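PDB 5LPH: centrosomal protein of 104 kDa from Homo sapiens, which is required for ciliogenesis and for structural integrity at the ciliary tip and interacts with tubulin, the piece described here being its TOG domain. Local coordinates for residues K73-P78 with L116-T121; Y182-L187 with I219-K224; S198-L203 with Y235-T240. One frame throughout, in Å; residues are numbered along the deposited sequence.

Contact 1: residues K73-P78 with L116-T121; sequences KLMEMP and LKMIIT
Leu74 and Met75, near the C-terminal end of helix 60-76, pack on Met118 and Ile119 of helix 106-126 within the all-helical, HEAT-repeat solenoid of the TOG domain. These two helices are next but one in the chain, and Leu74 also rests on Thr89 and Ser93 of the intervening helix 83-100. All contact across the segments is apolar.

The first group is thioether-type side chains, here with selenium in place of sulfur. Those of Met75 and Met118 run antiparallel alongside one another, SE of Met75 lying 3.5 Å from SE of Met118. Bends at chi2 and chi3 in both chains let them pass flank to flank. Met118 is modelled in two conformers, and its contacts with Met75 and Leu74, which belong to one of them, are doubtful in detail; Leu74 with Ile119 does not depend on this.

The second group is methyl and methylene carbon around Leu74 CD1. CG of Met118 lies anti to its backbone N (chi1 179°), which sends the chain across to helix 60-76, and its CE settles 3.8 Å from Leu74 CD1. CD1 of Leu74 is also 3.7 Å from CG1 of Ile119 and 4.0 Å from its CD1.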
ATOM      1  N   LYS A  73       0.106  -0.096  25.203  1.00 70.98           N
ATOM      2  CA  LYS A  73       0.016  -1.496  25.638  1.00 69.78           C
ATOM      3  C   LYS A  73       1.004  -2.428  24.933  1.00 70.54           C
ATOM      4  O   LYS A  73       1.619  -3.272  25.582  1.00 70.09           O
ATOM      5  CB  LYS A  73      -1.419  -2.012  25.447  1.00 71.95           C
ATOM      6  CG  LYS A  73      -1.621  -3.504  25.679  1.00 74.66           C
ATOM      7  CD  LYS A  73      -3.081  -3.824  25.961  1.00 77.60           C
ATOM      8  CE  LYS A  73      -3.403  -5.293  25.730  1.00 79.24           C
ATOM      9  NZ  LYS A  73      -4.844  -5.568  25.986  1.00 80.01           N
ATOM     10  N   LEU A  74       1.148  -2.278  23.616  1.00 69.57           N
ATOM     11  CA  LEU A  74       2.068  -3.122  22.843  1.00 70.04           C
ATOM     12  C   LEU A  74       3.519  -2.968  23.292  1.00 71.63           C
ATOM     13  O   LEU A  74       4.215  -3.966  23.455  1.00 74.56           O
ATOM     14  CB  LEU A  74       1.961  -2.850  21.333  1.00 68.92           C
ATOM     15  CG  LEU A  74       0.710  -3.358  20.608  1.00 68.39           C
ATOM     16  CD1 LEU A  74       0.628  -2.858  19.175  1.00 69.47           C
ATOM     17  CD2 LEU A  74       0.692  -4.864  20.604  1.00 68.23           C
HETATM   18  N   MSE A  75       3.961  -1.729  23.499  1.00 72.53           N
HETATM   19  CA  MSE A  75       5.357  -1.453  23.879  1.00 75.38           C
HETATM   20  C   MSE A  75       5.678  -1.652  25.342  1.00 76.51           C
HETATM   21  O   MSE A  75       6.852  -1.689  25.702  1.00 75.11           O
HETATM   22  CB  MSE A  75       5.757  -0.042  23.444  1.00 76.80           C
HETATM   23  CG  MSE A  75       5.778   0.102  21.922  1.00 77.98           C
HETATM   24 SE   MSE A  75       6.865  -1.271  20.988  1.00 82.19          SE
HETATM   25  CE  MSE A  75       8.628  -0.691  21.649  1.00 80.45           C
ATOM     26  N   GLU A  76       4.663  -1.787  26.195  1.00 79.82           N
ATOM     27  CA  GLU A  76       4.884  -2.116  27.609  1.00 81.60           C
ATOM     28  C   GLU A  76       5.004  -3.623  27.872  1.00 81.46           C
ATOM     29  O   GLU A  76       5.346  -4.015  28.985  1.00 83.12           O
ATOM     30  CB  GLU A  76       3.775  -1.526  28.489  1.00 83.17           C
ATOM     31  CG  GLU A  76       3.829  -0.011  28.603  1.00 86.16           C
ATOM     32  CD  GLU A  76       2.667   0.579  29.394  1.00 90.51           C
ATOM     33  OE1 GLU A  76       1.918  -0.180  30.051  1.00 91.04           O
ATOM     34  OE2 GLU A  76       2.506   1.818  29.363  1.00 93.14           O
HETATM   35  N   MSE A  77       4.733  -4.465  26.872  1.00 82.67           N
HETATM   36  CA  MSE A  77       4.817  -5.917  27.063  1.00 85.33           C
HETATM   37  C   MSE A  77       6.266  -6.329  27.186  1.00 84.79           C
HETATM   38  O   MSE A  77       7.072  -5.993  26.316  1.00 80.53           O
HETATM   39  CB  MSE A  77       4.160  -6.685  25.923  1.00 87.49           C
HETATM   40  CG  MSE A  77       2.651  -6.670  26.106  1.00 90.30           C
HETATM   41 SE   MSE A  77       1.820  -7.297  24.440  1.00 94.71          SE
HETATM   42  CE  MSE A  77       1.117  -8.993  25.156  1.00 94.99           C
ATOM     43  N   PRO A  78       6.612  -7.060  28.251  1.00 87.24           N
ATOM     44  CA  PRO A  78       8.021  -7.363  28.526  1.00 88.05           C
ATOM     45  C   PRO A  78       8.665  -8.327  27.515  1.00 88.12           C
ATOM     46  O   PRO A  78       7.966  -9.117  26.871  1.00 87.23           O
ATOM     47  CB  PRO A  78       7.977  -7.986  29.925  1.00 88.77           C
ATOM     48  CG  PRO A  78       6.631  -8.615  30.016  1.00 88.81           C
ATOM     49  CD  PRO A  78       5.713  -7.740  29.209  1.00 88.73           C
ATOM     50  N   LEU A 116       0.732   1.311  13.165  1.00 46.91           N
ATOM     51  CA  LEU A 116       1.234   0.361  12.171  1.00 44.88           C
ATOM     52  C   LEU A 116       2.748   0.439  12.060  1.00 45.71           C
ATOM     53  O   LEU A 116       3.420  -0.591  12.075  1.00 45.88           O
ATOM     54  CB  LEU A 116       0.594   0.615  10.799  1.00 43.76           C
ATOM     55  CG  LEU A 116       0.908  -0.370   9.667  1.00 43.09           C
ATOM     56  CD1 LEU A 116       0.718  -1.822  10.084  1.00 41.32           C
ATOM     57  CD2 LEU A 116       0.054  -0.054   8.447  1.00 42.98           C
ATOM     58  N   LYS A 117       3.271   1.660  11.975  1.00 46.10           N
ATOM     59  CA  LYS A 117       4.714   1.879  11.925  1.00 48.52           C
ATOM     60  C   LYS A 117       5.431   1.333  13.169  1.00 50.50           C
ATOM     61  O   LYS A 117       6.488   0.716  13.050  1.00 50.74           O
ATOM     62  CB  LYS A 117       5.043   3.363  11.715  1.00 48.86           C
ATOM     63  CG  LYS A 117       6.530   3.678  11.791  1.00 49.49           C
ATOM     64  CD  LYS A 117       6.880   5.019  11.175  1.00 51.61           C
ATOM     65  CE  LYS A 117       8.351   5.335  11.411  1.00 52.51           C
ATOM     66  NZ  LYS A 117       8.722   6.684  10.911  1.00 54.75           N
HETATM   67  N   MSE A 118       4.852   1.544  14.349  1.00 54.18           N
HETATM   68  CA  MSE A 118       5.437   1.039  15.601  0.50 53.90           C
HETATM   69  C   MSE A 118       5.478  -0.471  15.610  1.00 53.10           C
HETATM   70  O   MSE A 118       6.445  -1.061  16.078  1.00 50.91           O
HETATM   71  CB  MSE A 118       4.666   1.558  16.819  0.50 55.43           C
HETATM   72  CG  MSE A 118       5.235   1.029  18.146  0.50 56.68           C
HETATM   73 SE   MSE A 118       4.319  -0.661  18.606  0.50 59.01          SE
HETATM   74  CE  MSE A 118       2.692   0.314  19.101  0.50 58.15           C
ATOM     75  N   ILE A 119       4.420  -1.117  15.115  1.00 51.35           N
ATOM     76  CA  ILE A 119       4.358  -2.587  15.073  1.00 50.82           C
ATOM     77  C   ILE A 119       5.457  -3.174  14.172  1.00 51.45           C
ATOM     78  O   ILE A 119       6.158  -4.103  14.573  1.00 50.44           O
ATOM     79  CB  ILE A 119       2.962  -3.100  14.627  1.00 49.68           C
ATOM     80  CG1 ILE A 119       1.919  -2.812  15.712  1.00 50.93           C
ATOM     81  CG2 ILE A 119       2.982  -4.603  14.361  1.00 49.88           C
ATOM     82  CD1 ILE A 119       0.490  -2.842  15.219  1.00 51.09           C
ATOM     83  N   ILE A 120       5.597  -2.633  12.964  1.00 52.07           N
ATOM     84  CA  ILE A 120       6.581  -3.137  12.000  1.00 52.56           C
ATOM     85  C   ILE A 120       8.024  -2.803  12.413  1.00 53.13           C
ATOM     86  O   ILE A 120       8.893  -3.658  12.324  1.00 52.19           O
ATOM     87  CB  ILE A 120       6.293  -2.627  10.564  1.00 52.18           C
ATOM     88  CG1 ILE A 120       4.950  -3.174  10.063  1.00 51.09           C
ATOM     89  CG2 ILE A 120       7.415  -3.032   9.605  1.00 52.42           C
ATOM     90  CD1 ILE A 120       4.365  -2.411   8.891  1.00 51.82           C
ATOM     91  N   THR A 121       8.254  -1.570  12.864  1.00 54.77           N
ATOM     92  CA  THR A 121       9.606  -1.020  13.078  1.00 55.87           C
ATOM     93  C   THR A 121      10.161  -1.162  14.504  1.00 57.84           C
ATOM     94  O   THR A 121      11.376  -1.084  14.692  1.00 59.70           O
ATOM     95  CB  THR A 121       9.595   0.477  12.624  1.00 54.80           C
ATOM     96  OG1 THR A 121       9.329   0.519  11.219  1.00 56.06           O
ATOM     97  CG2 THR A 121      10.881   1.299  12.911  1.00 55.84           C
TER

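Contact 2: residues Y182-L187 with I219-K224; sequences YLVQPL and IDNVMK
Val184 lays its two methyl groups against the side chain of Asn221, in the first part of helix 219-229. The backbone turns out of the helix at Val184; the end of helix 178-183 therefore meets the first turn of helix 219-229, and the backbones come close: CA of Val184 lies 6.1 Å from CA of Val222.

The valine divides its branches. With chi1 at -58°, CG1 stands beside the backbone N and CG2 sits between N and the carbonyl carbon, the crowded position. CG2 does most of the touching, 3.8 Å from both CB and CG of Asn221, and it also lies 4.0 Å from the amide ND2. CG1 takes the other end of the amide, 3.9 Å from OD1 of Asn221, and reaches Val222 CG2 at a looser 4.5 Å. Both methyls thus lie over one face of the asparagine amide, CG2 toward CB, CG and ND2 and CG1 toward OD1, the two side chains crossing at a slant.

Asn221 also folds its CG between N and carbonyl carbon (chi1 62°), which turns the amide back toward the start of its own helix. There OD1 accepts a hydrogen bond from the backbone N of Thr218, while ND2 donates to the carbonyl of Gly216. Both ends of the amide are thus held, which fixes its rotation, and it presents a flat face to Val184, with no polar bond across the contact.

Leu203 of helix 193-210 and Phe217 in the loop before helix 219-229 also touch Val184. The valine thereby joins a helix end, the following helix and the start of the next one, a packing of successive helices characteristic of the HEAT-repeat solenoid of a TOG domain; Asn221 lies in the second HEAT repeat, residues 216-252.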
ATOM      1  N   TYR A 182       1.998  -5.169  -5.428  1.00 47.65           N
ATOM      2  CA  TYR A 182       0.709  -4.459  -5.426  1.00 46.30           C
ATOM      3  C   TYR A 182       0.686  -3.313  -6.425  1.00 44.34           C
ATOM      4  O   TYR A 182      -0.352  -3.044  -7.026  1.00 44.59           O
ATOM      5  CB  TYR A 182       0.361  -3.913  -4.037  1.00 47.81           C
ATOM      6  CG  TYR A 182       0.041  -4.999  -3.057  1.00 49.03           C
ATOM      7  CD1 TYR A 182      -1.105  -5.780  -3.203  1.00 49.63           C
ATOM      8  CD2 TYR A 182       0.891  -5.270  -1.989  1.00 52.26           C
ATOM      9  CE1 TYR A 182      -1.397  -6.793  -2.306  1.00 51.39           C
ATOM     10  CE2 TYR A 182       0.607  -6.285  -1.096  1.00 53.27           C
ATOM     11  CZ  TYR A 182      -0.535  -7.037  -1.254  1.00 52.57           C
ATOM     12  OH  TYR A 182      -0.797  -8.020  -0.343  1.00 55.74           O
ATOM     13  N   LEU A 183       1.825  -2.641  -6.591  1.00 42.39           N
ATOM     14  CA  LEU A 183       1.914  -1.462  -7.453  1.00 42.73           C
ATOM     15  C   LEU A 183       1.920  -1.775  -8.949  1.00 43.18           C
ATOM     16  O   LEU A 183       1.625  -0.890  -9.752  1.00 42.54           O
ATOM     17  CB  LEU A 183       3.147  -0.629  -7.091  1.00 42.66           C
ATOM     18  CG  LEU A 183       3.198  -0.101  -5.653  1.00 42.10           C
ATOM     19  CD1 LEU A 183       4.540   0.544  -5.367  1.00 41.87           C
ATOM     20  CD2 LEU A 183       2.066   0.883  -5.392  1.00 42.80           C
ATOM     21  N   VAL A 184       2.249  -3.017  -9.318  1.00 45.74           N
ATOM     22  CA  VAL A 184       2.208  -3.458 -10.730  1.00 46.99           C
ATOM     23  C   VAL A 184       0.929  -4.230 -11.102  1.00 49.79           C
ATOM     24  O   VAL A 184       0.825  -4.738 -12.214  1.00 50.67           O
ATOM     25  CB  VAL A 184       3.467  -4.279 -11.137  1.00 45.75           C
ATOM     26  CG1 VAL A 184       4.731  -3.465 -10.901  1.00 45.80           C
ATOM     27  CG2 VAL A 184       3.551  -5.627 -10.421  1.00 45.57           C
ATOM     28  N   GLN A 185      -0.035  -4.316 -10.186  1.00 53.05           N
ATOM     29  CA  GLN A 185      -1.308  -4.976 -10.464  1.00 55.76           C
ATOM     30  C   GLN A 185      -2.078  -4.089 -11.437  1.00 55.54           C
ATOM     31  O   GLN A 185      -2.120  -2.871 -11.248  1.00 53.01           O
ATOM     32  CB  GLN A 185      -2.123  -5.198  -9.173  1.00 61.44           C
ATOM     33  CG  GLN A 185      -3.195  -6.269  -9.306  1.00 68.97           C
ATOM     34  CD  GLN A 185      -3.960  -6.518  -8.024  1.00 75.99           C
ATOM     35  OE1 GLN A 185      -3.415  -6.404  -6.923  1.00 78.24           O
ATOM     36  NE2 GLN A 185      -5.232  -6.883  -8.163  1.00 79.11           N
ATOM     37  N   PRO A 186      -2.694  -4.680 -12.480  1.00 56.12           N
ATOM     38  CA  PRO A 186      -3.237  -3.810 -13.523  1.00 56.63           C
ATOM     39  C   PRO A 186      -4.383  -2.909 -13.049  1.00 56.10           C
ATOM     40  O   PRO A 186      -5.148  -3.284 -12.159  1.00 56.03           O
ATOM     41  CB  PRO A 186      -3.731  -4.794 -14.598  1.00 57.90           C
ATOM     42  CG  PRO A 186      -3.336  -6.160 -14.146  1.00 58.15           C
ATOM     43  CD  PRO A 186      -3.115  -6.078 -12.671  1.00 57.77           C
ATOM     44  N   LEU A 187      -4.475  -1.727 -13.649  1.00 54.89           N
ATOM     45  CA  LEU A 187      -5.519  -0.762 -13.326  1.00 54.98           C
ATOM     46  C   LEU A 187      -6.850  -1.277 -13.852  1.00 57.90           C
ATOM     47  O   LEU A 187      -6.944  -1.685 -15.009  1.00 55.67           O
ATOM     48  CB  LEU A 187      -5.200   0.607 -13.935  1.00 54.16           C
ATOM     49  CG  LEU A 187      -3.927   1.267 -13.383  1.00 54.80           C
ATOM     50  CD1 LEU A 187      -3.458   2.462 -14.204  1.00 56.10           C
ATOM     51  CD2 LEU A 187      -4.119   1.667 -11.929  1.00 55.77           C
ATOM     52  N   ILE A 219      11.430  -6.143 -15.260  1.00 62.11           N
ATOM     53  CA  ILE A 219      11.090  -5.660 -16.602  1.00 62.98           C
ATOM     54  C   ILE A 219       9.750  -6.291 -17.011  1.00 60.75           C
ATOM     55  O   ILE A 219       8.899  -5.611 -17.562  1.00 60.68           O
ATOM     56  CB  ILE A 219      12.201  -6.004 -17.627  1.00 64.52           C
ATOM     57  CG1 ILE A 219      13.471  -5.163 -17.380  1.00 67.22           C
ATOM     58  CG2 ILE A 219      11.723  -5.747 -19.049  1.00 64.17           C
ATOM     59  CD1 ILE A 219      14.734  -5.770 -17.962  1.00 69.27           C
ATOM     60  N   ASP A 220       9.566  -7.576 -16.699  1.00 59.49           N
ATOM     61  CA  ASP A 220       8.338  -8.304 -17.032  1.00 58.96           C
ATOM     62  C   ASP A 220       7.061  -7.681 -16.443  1.00 57.78           C
ATOM     63  O   ASP A 220       6.185  -7.274 -17.199  1.00 58.53           O
ATOM     64  CB  ASP A 220       8.453  -9.789 -16.639  1.00 58.73           C
ATOM     65  CG  ASP A 220       7.350 -10.641 -17.241  1.00 59.32           C
ATOM     66  OD1 ASP A 220       7.234 -10.683 -18.478  1.00 60.21           O
ATOM     67  OD2 ASP A 220       6.593 -11.273 -16.482  1.00 59.38           O
ATOM     68  N   ASN A 221       6.964  -7.583 -15.117  1.00 56.28           N
ATOM     69  CA  ASN A 221       5.735  -7.038 -14.480  1.00 57.56           C
ATOM     70  C   ASN A 221       5.532  -5.521 -14.669  1.00 55.99           C
ATOM     71  O   ASN A 221       4.399  -5.058 -14.799  1.00 60.66           O
ATOM     72  CB  ASN A 221       5.578  -7.479 -13.004  1.00 56.38           C
ATOM     73  CG  ASN A 221       6.705  -7.009 -12.096  1.00 57.37           C
ATOM     74  OD1 ASN A 221       7.367  -6.003 -12.350  1.00 61.76           O
ATOM     75  ND2 ASN A 221       6.927  -7.749 -11.019  1.00 55.57           N
ATOM     76  N   VAL A 222       6.620  -4.759 -14.736  1.00 54.28           N
ATOM     77  CA  VAL A 222       6.539  -3.309 -15.013  1.00 52.42           C
ATOM     78  C   VAL A 222       5.975  -3.011 -16.416  1.00 53.23           C
ATOM     79  O   VAL A 222       5.079  -2.177 -16.576  1.00 50.41           O
ATOM     80  CB  VAL A 222       7.922  -2.629 -14.827  1.00 53.33           C
ATOM     81  CG1 VAL A 222       7.932  -1.201 -15.361  1.00 53.44           C
ATOM     82  CG2 VAL A 222       8.356  -2.652 -13.364  1.00 52.65           C
HETATM   83  N   MSE A 223       6.517  -3.684 -17.430  1.00 57.11           N
HETATM   84  CA  MSE A 223       6.099  -3.463 -18.832  1.00 59.51           C
HETATM   85  C   MSE A 223       4.717  -3.997 -19.082  1.00 58.74           C
HETATM   86  O   MSE A 223       3.919  -3.360 -19.768  1.00 57.86           O
HETATM   87  CB  MSE A 223       7.088  -4.121 -19.804  1.00 62.23           C
HETATM   88  CG  MSE A 223       8.462  -3.444 -19.804  1.00 65.41           C
HETATM   89 SE   MSE A 223       8.402  -1.574 -20.433  1.00 71.35          SE
HETATM   90  CE  MSE A 223       7.209  -1.780 -21.987  1.00 65.59           C
ATOM     91  N   LYS A 224       4.435  -5.180 -18.536  1.00 59.70           N
ATOM     92  CA  LYS A 224       3.090  -5.778 -18.551  1.00 60.39           C
ATOM     93  C   LYS A 224       2.054  -4.773 -18.033  1.00 58.31           C
ATOM     94  O   LYS A 224       1.022  -4.582 -18.664  1.00 58.31           O
ATOM     95  CB  LYS A 224       3.103  -7.067 -17.711  1.00 61.37           C
ATOM     96  CG  LYS A 224       1.805  -7.840 -17.461  1.00 63.38           C
ATOM     97  CD  LYS A 224       0.688  -7.736 -18.468  1.00 65.60           C
ATOM     98  CE  LYS A 224      -0.410  -8.758 -18.184  1.00 66.19           C
ATOM     99  NZ  LYS A 224      -1.703  -8.379 -18.816  1.00 66.88           N
TER

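Contact 3: residues S198-L203 with Y235-T240; sequences SQMGLL and YEVRET
Glu236 O, one turn before Thr240, is gripped by two donors of that threonine, the residue on which Met200 packs from the other helix. The hydroxyl OG1 of Thr240 gives the shorter bond, 2.7 Å to Glu236 O, tilted 22° from the carbonyl plane. The ordinary helical bond from N of Thr240 to the same oxygen is 3.1 Å and arrives from the opposite face. OG1 stands beside the threonine's own backbone N (chi1 -43°), a setting that carries the hydroxyl back along helix 235-252.

With the hydroxyl so engaged, Thr240 meets its neighbour through carbon. Met200, a selenomethionine of helix 193-210, puts SE and CE each 4.0 Å from CB of Thr240. The Met200 and Val237 side chains cross at about a right angle, SE 3.9 Å from CG1. The methyl CE goes farther, to the backbone, ending 3.3 Å from the carbonyl O of Val237.

Met200 reaches from its own helix between helices 219-229 and 235-252, also touching Phe225 and Ala229. No hydrogen bond links the segments: OG1 and N of Thr240 both bond within their own helix, and the contact is nonpolar packing of a buried methionine side chain, here selenomethionine, its methyl against a carbonyl oxygen.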
ATOM      1  N   SER A 198      -2.369   7.884  -8.518  1.00 44.16           N
ATOM      2  CA  SER A 198      -1.592   7.597  -7.307  1.00 41.80           C
ATOM      3  C   SER A 198      -0.757   6.325  -7.439  1.00 38.88           C
ATOM      4  O   SER A 198       0.401   6.310  -7.041  1.00 37.28           O
ATOM      5  CB  SER A 198      -2.496   7.491  -6.073  1.00 41.92           C
ATOM      6  OG  SER A 198      -3.037   8.756  -5.709  1.00 44.64           O
ATOM      7  N   GLN A 199      -1.347   5.267  -7.990  1.00 37.87           N
ATOM      8  CA  GLN A 199      -0.631   4.005  -8.198  1.00 39.51           C
ATOM      9  C   GLN A 199       0.564   4.189  -9.145  1.00 40.76           C
ATOM     10  O   GLN A 199       1.652   3.679  -8.895  1.00 40.09           O
ATOM     11  CB  GLN A 199      -1.574   2.925  -8.735  1.00 38.85           C
ATOM     12  CG  GLN A 199      -0.924   1.550  -8.819  1.00 39.96           C
ATOM     13  CD  GLN A 199      -1.891   0.422  -9.139  1.00 39.99           C
ATOM     14  OE1 GLN A 199      -3.095   0.525  -8.915  1.00 40.65           O
ATOM     15  NE2 GLN A 199      -1.356  -0.674  -9.659  1.00 41.71           N
HETATM   16  N   MSE A 200       0.340   4.926 -10.224  1.00 41.96           N
HETATM   17  CA  MSE A 200       1.392   5.231 -11.196  1.00 45.57           C
HETATM   18  C   MSE A 200       2.494   6.079 -10.632  1.00 43.87           C
HETATM   19  O   MSE A 200       3.667   5.835 -10.910  1.00 42.93           O
HETATM   20  CB  MSE A 200       0.750   5.918 -12.387  1.00 51.36           C
HETATM   21  CG  MSE A 200       0.244   4.851 -13.297  1.00 57.49           C
HETATM   22 SE   MSE A 200      -0.810   5.684 -14.710  1.00 72.68          SE
HETATM   23  CE  MSE A 200       0.139   4.678 -16.134  1.00 69.26           C
ATOM     24  N   GLY A 201       2.122   7.086  -9.844  1.00 41.08           N
ATOM     25  CA  GLY A 201       3.085   7.913  -9.125  1.00 39.14           C
ATOM     26  C   GLY A 201       3.961   7.111  -8.180  1.00 38.81           C
ATOM     27  O   GLY A 201       5.174   7.295  -8.153  1.00 38.32           O
ATOM     28  N   LEU A 202       3.338   6.227  -7.404  1.00 39.35           N
ATOM     29  CA  LEU A 202       4.066   5.341  -6.487  1.00 40.47           C
ATOM     30  C   LEU A 202       4.980   4.362  -7.220  1.00 41.12           C
ATOM     31  O   LEU A 202       6.100   4.116  -6.774  1.00 39.43           O
ATOM     32  CB  LEU A 202       3.102   4.548  -5.600  1.00 39.85           C
ATOM     33  CG  LEU A 202       2.500   5.317  -4.427  1.00 40.72           C
ATOM     34  CD1 LEU A 202       1.265   4.602  -3.891  1.00 40.97           C
ATOM     35  CD2 LEU A 202       3.533   5.501  -3.329  1.00 41.57           C
ATOM     36  N   LEU A 203       4.491   3.810  -8.332  1.00 42.19           N
ATOM     37  CA  LEU A 203       5.274   2.904  -9.161  1.00 43.87           C
ATOM     38  C   LEU A 203       6.535   3.594  -9.667  1.00 44.60           C
ATOM     39  O   LEU A 203       7.638   3.097  -9.443  1.00 45.14           O
ATOM     40  CB  LEU A 203       4.440   2.390 -10.337  1.00 46.06           C
ATOM     41  CG  LEU A 203       5.122   1.495 -11.378  1.00 48.35           C
ATOM     42  CD1 LEU A 203       5.826   0.315 -10.737  1.00 49.82           C
ATOM     43  CD2 LEU A 203       4.085   1.001 -12.369  1.00 48.84           C
ATOM     44  N   TYR A 235      -7.088  10.022 -20.449  1.00 78.89           N
ATOM     45  CA  TYR A 235      -5.939  10.483 -21.243  1.00 80.02           C
ATOM     46  C   TYR A 235      -4.653  10.575 -20.420  1.00 74.86           C
ATOM     47  O   TYR A 235      -3.595  10.103 -20.843  1.00 73.40           O
ATOM     48  CB  TYR A 235      -6.237  11.846 -21.885  1.00 84.24           C
ATOM     49  CG  TYR A 235      -5.062  12.440 -22.647  1.00 89.74           C
ATOM     50  CD1 TYR A 235      -4.753  12.010 -23.939  1.00 91.49           C
ATOM     51  CD2 TYR A 235      -4.249  13.420 -22.067  1.00 91.42           C
ATOM     52  CE1 TYR A 235      -3.675  12.541 -24.635  1.00 92.53           C
ATOM     53  CE2 TYR A 235      -3.166  13.955 -22.754  1.00 93.96           C
ATOM     54  CZ  TYR A 235      -2.884  13.513 -24.037  1.00 94.23           C
ATOM     55  OH  TYR A 235      -1.812  14.039 -24.720  1.00 95.55           O
ATOM     56  N   GLU A 236      -4.760  11.190 -19.248  1.00 72.69           N
ATOM     57  CA  GLU A 236      -3.613  11.387 -18.359  1.00 72.64           C
ATOM     58  C   GLU A 236      -2.975  10.059 -17.872  1.00 69.95           C
ATOM     59  O   GLU A 236      -1.755   9.989 -17.675  1.00 68.41           O
ATOM     60  CB  GLU A 236      -4.020  12.300 -17.196  1.00 73.63           C
ATOM     61  CG  GLU A 236      -2.886  12.967 -16.443  1.00 75.52           C
ATOM     62  CD  GLU A 236      -3.393  13.873 -15.334  1.00 75.92           C
ATOM     63  OE1 GLU A 236      -2.653  14.775 -14.913  1.00 76.79           O
ATOM     64  OE2 GLU A 236      -4.539  13.700 -14.886  1.00 75.89           O
ATOM     65  N   VAL A 237      -3.788   9.012 -17.700  1.00 67.33           N
ATOM     66  CA  VAL A 237      -3.271   7.666 -17.381  1.00 65.29           C
ATOM     67  C   VAL A 237      -2.436   7.114 -18.542  1.00 63.38           C
ATOM     68  O   VAL A 237      -1.315   6.644 -18.342  1.00 60.51           O
ATOM     69  CB  VAL A 237      -4.407   6.673 -17.003  1.00 64.49           C
ATOM     70  CG1 VAL A 237      -3.913   5.222 -16.993  1.00 64.70           C
ATOM     71  CG2 VAL A 237      -5.003   7.046 -15.654  1.00 63.92           C
ATOM     72  N   ARG A 238      -2.992   7.168 -19.747  1.00 63.85           N
ATOM     73  CA  ARG A 238      -2.282   6.718 -20.950  1.00 64.55           C
ATOM     74  C   ARG A 238      -0.985   7.499 -21.146  1.00 64.44           C
ATOM     75  O   ARG A 238       0.053   6.910 -21.447  1.00 65.71           O
ATOM     76  CB  ARG A 238      -3.161   6.877 -22.190  1.00 66.13           C
ATOM     77  CG  ARG A 238      -4.415   6.013 -22.195  1.00 69.20           C
ATOM     78  CD  ARG A 238      -4.998   5.913 -23.596  1.00 71.68           C
ATOM     79  NE  ARG A 238      -5.409   7.205 -24.147  1.00 73.62           N
ATOM     80  CZ  ARG A 238      -6.570   7.817 -23.910  1.00 75.25           C
ATOM     81  NH1 ARG A 238      -7.487   7.290 -23.100  1.00 75.45           N
ATOM     82  NH2 ARG A 238      -6.819   8.991 -24.485  1.00 77.59           N
ATOM     83  N   GLU A 239      -1.049   8.815 -20.949  1.00 65.12           N
ATOM     84  CA  GLU A 239       0.121   9.683 -21.091  1.00 67.10           C
ATOM     85  C   GLU A 239       1.250   9.330 -20.105  1.00 63.06           C
ATOM     86  O   GLU A 239       2.423   9.400 -20.464  1.00 61.11           O
ATOM     87  CB  GLU A 239      -0.278  11.159 -20.949  1.00 73.29           C
ATOM     88  CG  GLU A 239       0.806  12.152 -21.362  1.00 80.27           C
ATOM     89  CD  GLU A 239       0.410  13.608 -21.143  1.00 86.92           C
ATOM     90  OE1 GLU A 239      -0.683  13.882 -20.598  1.00 91.06           O
ATOM     91  OE2 GLU A 239       1.206  14.496 -21.516  1.00 91.09           O
ATOM     92  N   THR A 240       0.902   8.961 -18.874  1.00 60.33           N
ATOM     93  CA  THR A 240       1.907   8.569 -17.869  1.00 61.35           C
ATOM     94  C   THR A 240       2.531   7.203 -18.203  1.00 62.60           C
ATOM     95  O   THR A 240       3.715   6.973 -17.945  1.00 63.28           O
ATOM     96  CB  THR A 240       1.330   8.530 -16.432  1.00 61.54           C
ATOM     97  OG1 THR A 240       0.495   9.670 -16.195  1.00 58.79           O
ATOM     98  CG2 THR A 240       2.460   8.497 -15.384  1.00 60.52           C
TER

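Overall arrangement
All three contacts lie in one TOG domain, a helical solenoid without strands. Contact 1 comes first along the chain, joining helices 60-76 and 106-126, and closes before the others open. Its centre is about 33 Å from that of contact 2 and about 35 Å from that of contact 3, on the opposite side of the chain's centre. Contacts 2 and 3 interleave in sequence, through helices 178-183, 193-210, 219-229 and 235-252, with centres about 12 Å apart. Gln199 joins them: its NE2 probably hydrogen-bonds the carbonyls of Leu183 and Gln185, where helix 178-183 ends. Successive local packings thus build the elongated domain, with no direct touch between contact 1 and the later pair.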